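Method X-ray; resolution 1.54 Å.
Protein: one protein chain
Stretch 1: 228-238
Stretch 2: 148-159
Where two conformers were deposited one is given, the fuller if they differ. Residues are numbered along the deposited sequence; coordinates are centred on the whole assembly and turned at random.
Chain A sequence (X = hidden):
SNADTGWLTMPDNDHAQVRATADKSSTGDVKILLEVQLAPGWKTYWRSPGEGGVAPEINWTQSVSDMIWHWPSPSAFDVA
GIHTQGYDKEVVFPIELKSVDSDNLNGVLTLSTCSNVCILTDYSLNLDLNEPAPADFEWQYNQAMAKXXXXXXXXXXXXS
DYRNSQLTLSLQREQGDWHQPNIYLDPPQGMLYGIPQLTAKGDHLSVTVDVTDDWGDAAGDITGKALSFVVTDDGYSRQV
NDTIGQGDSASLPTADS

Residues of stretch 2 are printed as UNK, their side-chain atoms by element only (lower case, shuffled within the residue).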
ATOM      1  N   SER A 228       2.085 -12.161  -4.837  1.00 13.75           N
ATOM      2  CA  SER A 228       2.646 -10.878  -4.406  1.00 12.43           C
ATOM      3  C   SER A 228       2.206 -10.663  -2.981  1.00 11.35           C
ATOM      4  O   SER A 228       1.004 -10.799  -2.650  1.00 12.91           O
ATOM      5  CB  SER A 228       2.143  -9.740  -5.302  1.00 15.85           C
ATOM      6  OG  SER A 228       2.495  -8.460  -4.791  1.00 17.85           O
ATOM      7  N   PHE A 229       3.166 -10.347  -2.107  1.00 10.93           N
ATOM      8  CA  PHE A 229       2.859 -10.106  -0.717  1.00 10.43           C
ATOM      9  C   PHE A 229       4.000  -9.345  -0.072  1.00 10.61           C
ATOM     10  O   PHE A 229       5.102  -9.277  -0.602  1.00 10.37           O
ATOM     11  CB  PHE A 229       2.550 -11.421   0.031  1.00 10.75           C
ATOM     12  CG  PHE A 229       3.675 -12.401   0.071  1.00 12.44           C
ATOM     13  CD1 PHE A 229       4.619 -12.376   1.074  1.00 12.55           C
ATOM     14  CD2 PHE A 229       3.740 -13.401  -0.873  1.00 14.55           C
ATOM     15  CE1 PHE A 229       5.636 -13.318   1.121  1.00 14.39           C
ATOM     16  CE2 PHE A 229       4.751 -14.364  -0.825  1.00 13.65           C
ATOM     17  CZ  PHE A 229       5.688 -14.321   0.167  1.00 13.68           C
ATOM     18  N   VAL A 230       3.685  -8.776   1.075  1.00  8.69           N
ATOM     19  CA  VAL A 230       4.643  -8.180   1.965  1.00  8.36           C
ATOM     20  C   VAL A 230       4.710  -9.043   3.214  1.00  9.50           C
ATOM     21  O   VAL A 230       3.694  -9.395   3.791  1.00 10.30           O
ATOM     22  CB  VAL A 230       4.246  -6.741   2.301  1.00  9.48           C
ATOM     23  CG1 VAL A 230       5.112  -6.175   3.445  1.00 11.11           C
ATOM     24  CG2 VAL A 230       4.293  -5.883   1.026  1.00 11.27           C
ATOM     25  N   VAL A 231       5.917  -9.407   3.636  1.00  8.55           N
ATOM     26  CA  VAL A 231       6.137 -10.075   4.895  1.00  8.60           C
ATOM     27  C   VAL A 231       7.018  -9.183   5.750  1.00  9.29           C
ATOM     28  O   VAL A 231       7.953  -8.555   5.245  1.00 10.54           O
ATOM     29  CB  VAL A 231       6.763 -11.478   4.674  1.00 12.89           C
ATOM     30  CG1 VAL A 231       8.049 -11.423   3.824  1.00 14.68           C
ATOM     31  CG2 VAL A 231       7.037 -12.166   5.991  1.00 12.78           C
ATOM     32  N   THR A 232       6.675  -9.080   7.031  1.00 10.10           N
ATOM     33  CA  THR A 232       7.396  -8.244   7.967  1.00 11.23           C
ATOM     34  C   THR A 232       7.823  -9.054   9.170  1.00 11.66           C
ATOM     35  O   THR A 232       7.147 -10.015   9.542  1.00 12.09           O
ATOM     36  CB  THR A 232       6.552  -7.061   8.437  1.00 12.15           C
ATOM     37  OG1 THR A 232       5.455  -7.525   9.226  1.00 12.95           O
ATOM     38  CG2 THR A 232       6.029  -6.243   7.241  1.00 12.00           C
ATOM     39  N   ASP A 233       8.929  -8.657   9.784  1.00 10.29           N
ATOM     40  CA  ASP A 233       9.362  -9.165  11.081  1.00 10.58           C
ATOM     41  C   ASP A 233      10.485  -8.234  11.559  1.00 11.48           C
ATOM     42  O   ASP A 233      11.257  -7.744  10.741  1.00 11.51           O
ATOM     43  CB  ASP A 233       9.833 -10.612  10.999  1.00 12.30           C
ATOM     44  CG  ASP A 233       9.833 -11.296  12.336  1.00 15.76           C
ATOM     45  OD1 ASP A 233       9.261 -10.770  13.307  1.00 14.57           O
ATOM     46  OD2 ASP A 233      10.391 -12.396  12.393  1.00 16.65           O
ATOM     47  N   ASP A 234      10.550  -8.009  12.871  1.00 13.61           N
ATOM     48  CA  ASP A 234      11.652  -7.261  13.492  1.00 15.03           C
ATOM     49  C   ASP A 234      11.855  -5.900  12.842  1.00 17.37           C
ATOM     50  O   ASP A 234      12.984  -5.441  12.678  1.00 19.41           O
ATOM     51  CB  ASP A 234      12.928  -8.088  13.419  1.00 18.07           C
ATOM     52  CG  ASP A 234      12.833  -9.361  14.260  1.00 24.79           C
ATOM     53  OD1 ASP A 234      12.242  -9.307  15.355  1.00 25.77           O
ATOM     54  OD2 ASP A 234      13.267 -10.425  13.783  1.00 29.05           O
ATOM     55  N   GLY A 235      10.764  -5.266  12.437  1.00 18.95           N
ATOM     56  CA  GLY A 235      10.860  -3.934  11.859  1.00 21.30           C
ATOM     57  C   GLY A 235      11.349  -3.871  10.413  1.00 21.18           C
ATOM     58  O   GLY A 235      11.560  -2.773   9.869  1.00 21.94           O
ATOM     59  N   TYR A 236      11.539  -5.034   9.800  1.00 17.03           N
ATOM     60  CA  TYR A 236      11.896  -5.139   8.398  1.00 13.34           C
ATOM     61  C   TYR A 236      10.702  -5.525   7.589  1.00 12.41           C
ATOM     62  O   TYR A 236       9.884  -6.297   8.052  1.00 14.66           O
ATOM     63  CB  TYR A 236      12.992  -6.185   8.206  1.00 16.65           C
ATOM     64  CG  TYR A 236      13.799  -6.078   6.930  1.00 22.40           C
ATOM     65  CD1 TYR A 236      13.343  -6.626   5.725  1.00 20.37           C
ATOM     66  CD2 TYR A 236      15.034  -5.444   6.934  1.00 26.53           C
ATOM     67  CE1 TYR A 236      14.120  -6.532   4.522  1.00 20.19           C
ATOM     68  CE2 TYR A 236      15.807  -5.350   5.779  1.00 28.34           C
ATOM     69  CZ  TYR A 236      15.350  -5.894   4.583  1.00 25.42           C
ATOM     70  OH  TYR A 236      16.148  -5.789   3.463  1.00 25.35           O
ATOM     71  N   SER A 237      10.601  -4.996   6.379  1.00 10.89           N
ATOM     72  CA  SER A 237       9.488  -5.270   5.507  0.55 10.97           C
ATOM     73  C   SER A 237       9.963  -5.622   4.120  1.00 10.46           C
ATOM     74  O   SER A 237      10.637  -4.824   3.486  1.00 10.95           O
ATOM     75  CB  SER A 237       8.583  -4.053   5.454  0.55 11.95           C
ATOM     76  OG  SER A 237       7.465  -4.293   4.643  0.55 11.11           O
ATOM     77  N   ARG A 238       9.561  -6.797   3.639  1.00  8.86           N
ATOM     78  CA  ARG A 238       9.998  -7.362   2.362  1.00  9.12           C
ATOM     79  C   ARG A 238       8.827  -7.629   1.446  1.00  9.99           C
ATOM     80  O   ARG A 238       7.888  -8.341   1.810  1.00 10.96           O
ATOM     81  CB  ARG A 238      10.764  -8.671   2.626  1.00  9.74           C
ATOM     82  CG  ARG A 238      11.028  -9.578   1.435  1.00 10.57           C
ATOM     83  CD  ARG A 238      11.995  -9.023   0.388  1.00 12.46           C
ATOM     84  NE  ARG A 238      11.947  -9.814  -0.840  1.00 14.41           N
ATOM     85  CZ  ARG A 238      12.720 -10.853  -1.093  1.00 17.69           C
ATOM     86  NH1 ARG A 238      13.648 -11.242  -0.239  1.00 22.22           N
ATOM     87  NH2 ARG A 238      12.561 -11.491  -2.228  1.00 20.08           N
ATOM     88  N   UNK A 148       8.603   1.893   3.303  1.00 10.69           N
ATOM     89  CA  UNK A 148       8.176   1.135   2.129  1.00 11.43           C
ATOM     90  C   UNK A 148       8.914  -0.206   2.053  1.00 11.52           C
ATOM     91  O   UNK A 148      10.146  -0.251   2.238  1.00 11.69           O
ATOM     92  c   UNK A 148       8.018   1.183  -0.422  1.00 12.33           C
ATOM     93  c   UNK A 148       7.562   3.283   0.963  1.00 12.38           C
ATOM     94  c   UNK A 148       8.391   1.958   0.860  1.00 12.15           C
ATOM     95  N   UNK A 149       8.178  -1.314   1.810  1.00 11.46           N
ATOM     96  CA  UNK A 149       8.865  -2.600   1.698  1.00 10.77           C
ATOM     97  C   UNK A 149       9.943  -2.618   0.613  1.00 11.60           C
ATOM     98  O   UNK A 149       9.818  -1.938  -0.399  1.00 12.97           O
ATOM     99  c   UNK A 149       6.491  -2.928   1.952  1.00 10.91           C
ATOM    100  c   UNK A 149       7.735  -3.559   1.382  1.00  8.75           C
ATOM    101  c   UNK A 149       6.737  -1.471   1.624  1.00 11.40           C
ATOM    102  N   UNK A 150      11.026  -3.350   0.869  1.00 10.90           N
ATOM    103  CA  UNK A 150      12.110  -3.512  -0.101  1.00 11.75           C
ATOM    104  C   UNK A 150      12.079  -4.891  -0.707  1.00 11.72           C
ATOM    105  O   UNK A 150      11.375  -5.752  -0.235  1.00 11.53           O
ATOM    106  c   UNK A 150      13.470  -3.224   0.530  1.00 13.08           C
ATOM    107  c   UNK A 150      13.721  -4.075   1.700  1.00 12.98           C
ATOM    108  c   UNK A 150      13.525  -1.721   0.870  1.00 14.59           C
ATOM    109  N   UNK A 151      12.824  -5.078  -1.794  1.00 12.97           N
ATOM    110  CA  UNK A 151      12.679  -6.301  -2.583  1.00 15.15           C
ATOM    111  C   UNK A 151      13.811  -7.283  -2.300  1.00 14.71           C
ATOM    112  O   UNK A 151      13.952  -8.285  -2.980  1.00 15.45           O
ATOM    113  c   UNK A 151      12.653  -5.987  -4.090  1.00 19.91           C
ATOM    114  o   UNK A 151      13.797  -5.196  -4.408  1.00 21.26           O
ATOM    115  c   UNK A 151      11.363  -5.248  -4.450  1.00 21.72           C
ATOM    116  N   UNK A 152      14.606  -7.016  -1.293  1.00 14.90           N
ATOM    117  CA  UNK A 152      15.593  -7.999  -0.867  1.00 19.71           C
ATOM    118  C   UNK A 152      15.665  -8.035   0.641  1.00 16.86           C
ATOM    119  O   UNK A 152      15.138  -7.144   1.331  1.00 16.52           O
ATOM    120  c   UNK A 152      16.973  -7.715  -1.456  1.00 28.03           C
ATOM    121  o   UNK A 152      17.451  -6.482  -0.991  1.00 27.39           O
ATOM    122  N   UNK A 153      16.282  -9.097   1.133  1.00 16.84           N
ATOM    123  CA  UNK A 153      16.442  -9.341   2.544  1.00 16.15           C
ATOM    124  C   UNK A 153      15.252 -10.079   3.151  1.00 14.76           C
ATOM    125  O   UNK A 153      14.220 -10.346   2.506  1.00 14.23           O
ATOM    126  N   UNK A 154      15.426 -10.371   4.425  1.00 15.31           N
ATOM    127  CA  UNK A 154      14.463 -11.083   5.287  1.00 15.40           C
ATOM    128  C   UNK A 154      14.220 -12.531   4.878  1.00 16.34           C
ATOM    129  O   UNK A 154      14.305 -13.408   5.740  1.00 19.84           O
ATOM    130  c   UNK A 154      12.203 -10.913   6.497  1.00 15.98           C
ATOM    131  c   UNK A 154      10.879 -10.211   6.527  1.00 16.13           C
ATOM    132  c   UNK A 154      12.895 -10.864   7.850  1.00 21.53           C
ATOM    133  c   UNK A 154      13.116 -10.347   5.383  1.00 14.05           C
ATOM    134  N   UNK A 155      13.846 -12.803   3.630  1.00 16.28           N
ATOM    135  CA  UNK A 155      13.617 -14.180   3.219  1.00 18.58           C
ATOM    136  C   UNK A 155      14.646 -14.641   2.207  1.00 19.90           C
ATOM    137  O   UNK A 155      15.134 -13.854   1.388  1.00 20.64           O
ATOM    138  c   UNK A 155      11.137 -14.009   3.711  1.00 20.69           C
ATOM    139  c   UNK A 155      10.877 -14.023   0.612  1.00 35.19           C
ATOM    140  c   UNK A 155      12.042 -13.597   1.353  1.00 29.76           C
ATOM    141  c   UNK A 155      12.217 -14.378   2.641  1.00 23.90           C
ATOM    142  N   UNK A 156      14.971 -15.925   2.278  1.00 19.31           N
ATOM    143  CA  UNK A 156      15.920 -16.525   1.342  1.00 19.96           C
ATOM    144  C   UNK A 156      15.299 -17.549   0.384  1.00 23.19           C
ATOM    145  O   UNK A 156      15.939 -17.942  -0.594  1.00 26.43           O
ATOM    146  o   UNK A 156      16.570 -18.082   3.075  1.00 24.28           O
ATOM    147  c   UNK A 156      17.058 -17.192   2.114  1.00 19.84           C
ATOM    148  N   UNK A 157      14.076 -17.987   0.655  1.00 18.97           N
ATOM    149  CA  UNK A 157      13.366 -18.903  -0.234  1.00 17.88           C
ATOM    150  C   UNK A 157      11.868 -18.814  -0.006  1.00 16.37           C
ATOM    151  O   UNK A 157      11.412 -18.563   1.112  1.00 17.30           O
ATOM    152  c   UNK A 157      13.832 -20.326  -0.049  1.00 21.32           C
ATOM    153  N   UNK A 158      11.131 -19.015  -1.092  1.00 16.41           N
ATOM    154  CA  UNK A 158       9.682 -19.053  -1.091  1.00 18.42           C
ATOM    155  C   UNK A 158       9.199 -20.205  -1.949  1.00 18.56           C
ATOM    156  O   UNK A 158       9.700 -20.413  -3.075  1.00 18.95           O
ATOM    157  c   UNK A 158       9.084 -17.740  -1.652  1.00 22.33           C
ATOM    158  c   UNK A 158       9.576 -16.583  -0.872  1.00 28.73           C
ATOM    159  c   UNK A 158       7.579 -17.806  -1.662  1.00 22.82           C
ATOM    160  N   UNK A 159       8.251 -20.971  -1.423  1.00 18.32           N
ATOM    161  CA  UNK A 159       7.538 -21.936  -2.237  0.55 18.29           C
ATOM    162  C   UNK A 159       6.064 -21.832  -1.916  1.00 16.09           C
ATOM    163  O   UNK A 159       5.653 -21.301  -0.850  1.00 16.59           O
ATOM    164  o   UNK A 159       7.929 -23.721  -0.658  0.55 23.43           O
ATOM    165  c   UNK A 159       8.040 -23.364  -2.013  0.55 20.85           C
TER
HETATM  166  O   HOH W   1      14.703 -13.530  -2.027  1.00 34.42           O

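Position 148 carries three carbons, one bearing the other two, turned away from stretch 1 and out of contact: Val148. At 149, three carbons close a ring onto the backbone nitrogen, the mark of Pro149. Its CG lies 3.8 Å from Val230 CG2 and 3.2 Å from Ser237 OG, so the ring fills space beside the strand while its nitrogen has no hydrogen to give.

Position 150 again has one carbon carrying two: Val150. Its backbone makes the single bridge to Arg238, with Val150 N donating to Ser237 O at 3.0 Å and Arg238 CA lying 3.4 Å from Val150 O; its CG2 sits 3.8 Å from Tyr236 CE1.

Position 151 has a carbon bearing one oxygen and one carbon, hence Thr151, and 152 one carbon then one oxygen, hence Ser152. Both side chains point away; the backbone does the work. Tyr236 OH donates to Ser152 O at 2.7 Å, and the Arg238 guanidinium has Ser152 CA and Thr151 O over one face.

Position 153 has no side-chain atoms and a phi of 87°, which by itself favours glycine. An ideal CB would come 2.3 Å from Tyr236 OH, a clash, so the tyrosine fits against Gly153 because nothing is there. Gly153 O accepts from Arg238 NH1 at 2.9 Å.

At 154, four carbons fork at the second and point toward stretch 1: Leu154. Its CB rests 3.7 Å from Tyr236 CD1 and 4.0 Å from Arg238 CB, while CD2 reaches Val231 O at 3.6 Å, covering the hairpin strand.

Position 155 also has four carbons, but forked at the first with one arm two carbons long: Ile155. Ile155 CG2 meets Val231 CG1 at 4.0 Å, and Ile155 CG1 lies over the opposite guanidinium face, 3.3 Å from Arg238 NH1.

Position 156 has one carbon then one oxygen, facing away where the chain turns a corner: Ser156. A lone carbon at 157, out of reach, gives Ala157. The forked three carbons of 158 are Val158, whose CG1 approaches the Phe229 ring edge, 4.4 Å from CZ. Position 159, one carbon then one oxygen, is Ser159, out of reach.

The contact works by wrapping a loop around Arg238. One backbone bridge anchors its start, two side-chain donors from the hairpin, Tyr236 and Arg238, hold the carbonyls of Ser152 and Gly153, and Leu154 and Ile155 then pack on Val231. Water 1 accepts from Arg238 NH2 at 3.0 Å and donates weakly to Ile155 O at 3.5 Å.

Stretch 2 (148-159) VPVTSGLISAVS
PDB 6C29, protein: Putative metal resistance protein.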